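Natterin-like protein (PDB 6IUL) acts as a lamprey immune protein, a pore-forming cytotoxin with antitumour activity that joins a jacalin-like lectin domain to an aerolysin-type pore-forming module. Local coordinates at the interface of chains A and B. Coordinates in Å, arbitrary orientation; residue numbers count along the deposited sequence, not the author numbering. Chains: chain A/B, Natterin-like protein.

The interface of chains A and B. Residues chain A 207-212; chain B 193, 245-247.
A lysine tip from one chain caps the carboxyl end of a short helix in the other. B:Lys193 reaches across with its CG anti to the backbone N (chi1 174°) and the rest of the chain extended, so its terminal amine nitrogen NZ, presumably charged, arrives where the carbonyls of helix 206-209 and the residue after it converge. NZ lies 3.0 Å from A:Glu207 O and 3.0 Å from A:Phe210 O, hydrogen bonding to both; it approaches the latter from above the carbonyl plane, at a C=O...N angle of 129°. A:Ser208 O accepts a further, weak bond. A long chain with such a tip suits a helix end, whose partial negative charge should favour it. The carboxylate of B:Glu245, of the same chain, forms a loose salt bridge through OE2, 3.6 Å from B:Lys193 NZ, and may balance the charge.

A:Ser211 OG, held between its backbone N and carbonyl carbon (chi1 77°), meets B:Thr247 OG1 tip to tip at 2.9 Å. Small hydroxyls that both donate and accept suit such a junction. A:Ser211 CB packs against B:Lys193 CG, 3.9 Å away.

Water 1 links B:Glu245 OE2 to A:Glu207 O, A:Phe210 O and A:Leu212 N, the last nearly straight; waters 2 and 3 join the A:Ser211 backbone to B:Thr247 OG1.

The patch sets the turn between helix 206-209 and strand 212-223 of chain A against strands 184-200 and 241-256 of chain B, and recurs by two-fold symmetry in a dimer that may not be biological.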
loop_
_atom_site.group_PDB
_atom_site.type_symbol
_atom_site.label_atom_id
_atom_site.label_comp_id
_atom_site.label_asym_id
_atom_site.label_seq_id
_atom_site.Cartn_x
_atom_site.Cartn_y
_atom_site.Cartn_z
ATOM N N GLU A 207 -4.204 -14.853 -1.760
ATOM C CA GLU A 207 -3.950 -13.507 -1.220
ATOM C C GLU A 207 -5.057 -13.042 -0.266
ATOM O O GLU A 207 -4.818 -12.304 0.690
ATOM C CB GLU A 207 -3.723 -12.444 -2.321
ATOM C CG GLU A 207 -5.000 -11.996 -3.082
ATOM C CD GLU A 207 -5.645 -13.080 -4.026
ATOM O OE1 GLU A 207 -5.019 -14.155 -4.384
ATOM O OE2 GLU A 207 -6.811 -12.836 -4.438
ATOM N N SER A 208 -6.289 -13.449 -0.528
ATOM C CA SER A 208 -7.412 -13.107 0.372
ATOM C C SER A 208 -7.572 -14.122 1.537
ATOM O O SER A 208 -8.013 -13.751 2.613
ATOM C CB SER A 208 -8.703 -12.968 -0.427
ATOM O OG SER A 208 -8.934 -14.114 -1.200
ATOM N N THR A 209 -7.182 -15.378 1.326
ATOM C CA THR A 209 -7.424 -16.445 2.335
ATOM C C THR A 209 -6.343 -16.402 3.405
ATOM O O THR A 209 -6.629 -16.558 4.598
ATOM C CB THR A 209 -7.437 -17.828 1.664
ATOM O OG1 THR A 209 -8.526 -17.869 0.753
ATOM C CG2 THR A 209 -7.555 -18.969 2.644
ATOM N N PHE A 210 -5.091 -16.199 2.976
ATOM C CA PHE A 210 -3.969 -16.129 3.881
ATOM C C PHE A 210 -3.431 -14.716 4.010
ATOM O O PHE A 210 -3.730 -13.875 3.173
ATOM C CB PHE A 210 -2.867 -17.075 3.373
ATOM C CG PHE A 210 -3.340 -18.485 3.163
ATOM C CD1 PHE A 210 -3.541 -19.347 4.244
ATOM C CD2 PHE A 210 -3.593 -18.957 1.892
ATOM C CE1 PHE A 210 -4.024 -20.621 4.043
ATOM C CE2 PHE A 210 -4.057 -20.247 1.680
ATOM C CZ PHE A 210 -4.253 -21.089 2.760
ATOM N N SER A 211 -2.627 -14.438 5.045
ATOM C CA SER A 211 -1.879 -13.186 5.054
ATOM C C SER A 211 -0.471 -13.465 4.520
ATOM O O SER A 211 0.403 -13.992 5.205
ATOM C CB SER A 211 -1.864 -12.496 6.426
ATOM O OG SER A 211 -0.982 -13.112 7.275
ATOM N N LEU A 212 -0.277 -13.155 3.253
ATOM C CA LEU A 212 0.968 -13.513 2.542
ATOM C C LEU A 212 2.067 -12.472 2.769
ATOM O O LEU A 212 1.779 -11.273 2.793
ATOM C CB LEU A 212 0.704 -13.580 1.037
ATOM C CG LEU A 212 -0.296 -14.617 0.581
ATOM C CD1 LEU A 212 -0.529 -14.507 -0.885
ATOM C CD2 LEU A 212 0.149 -16.031 0.927
ATOM N N LYS B 193 -6.328 -13.998 10.413
ATOM C CA LYS B 193 -5.787 -12.955 9.587
ATOM C C LYS B 193 -6.435 -11.625 9.970
ATOM O O LYS B 193 -7.655 -11.530 9.980
ATOM C CB LYS B 193 -6.133 -13.242 8.114
ATOM C CG LYS B 193 -5.691 -12.079 7.216
ATOM C CD LYS B 193 -5.967 -12.370 5.757
ATOM C CE LYS B 193 -5.465 -11.202 4.891
ATOM N NZ LYS B 193 -5.555 -11.497 3.462
ATOM N N GLU B 245 -0.548 -6.530 7.227
ATOM C CA GLU B 245 -1.262 -7.786 7.297
ATOM C C GLU B 245 -0.552 -8.710 8.284
ATOM O O GLU B 245 0.663 -8.839 8.274
ATOM C CB GLU B 245 -1.288 -8.471 5.944
ATOM C CG GLU B 245 -1.921 -7.638 4.877
ATOM C CD GLU B 245 -2.530 -8.464 3.805
ATOM O OE1 GLU B 245 -3.124 -7.821 2.907
ATOM O OE2 GLU B 245 -2.397 -9.717 3.883
ATOM N N LYS B 246 -1.322 -9.423 9.080
ATOM C CA LYS B 246 -0.718 -10.258 10.093
ATOM C C LYS B 246 -1.661 -11.434 10.397
ATOM O O LYS B 246 -2.855 -11.341 10.215
ATOM C CB LYS B 246 -0.491 -9.325 11.305
ATOM C CG LYS B 246 0.090 -9.858 12.595
ATOM C CD LYS B 246 0.924 -8.781 13.328
ATOM C CE LYS B 246 0.260 -7.389 13.401
ATOM N NZ LYS B 246 1.103 -6.295 13.978
ATOM N N THR B 247 -1.104 -12.522 10.908
ATOM C CA THR B 247 -1.888 -13.564 11.487
ATOM C C THR B 247 -1.697 -13.580 13.013
ATOM O O THR B 247 -0.644 -13.885 13.511
ATOM C CB THR B 247 -1.570 -14.936 10.865
ATOM O OG1 THR B 247 -1.790 -14.902 9.458
ATOM C CG2 THR B 247 -2.458 -15.977 11.409
HETATM O O HOH W 1 -2.335 -11.531 1.761
HETATM O O HOH W 2 -1.906 -16.758 6.823
HETATM O O HOH W 3 0.488 -15.129 7.809
#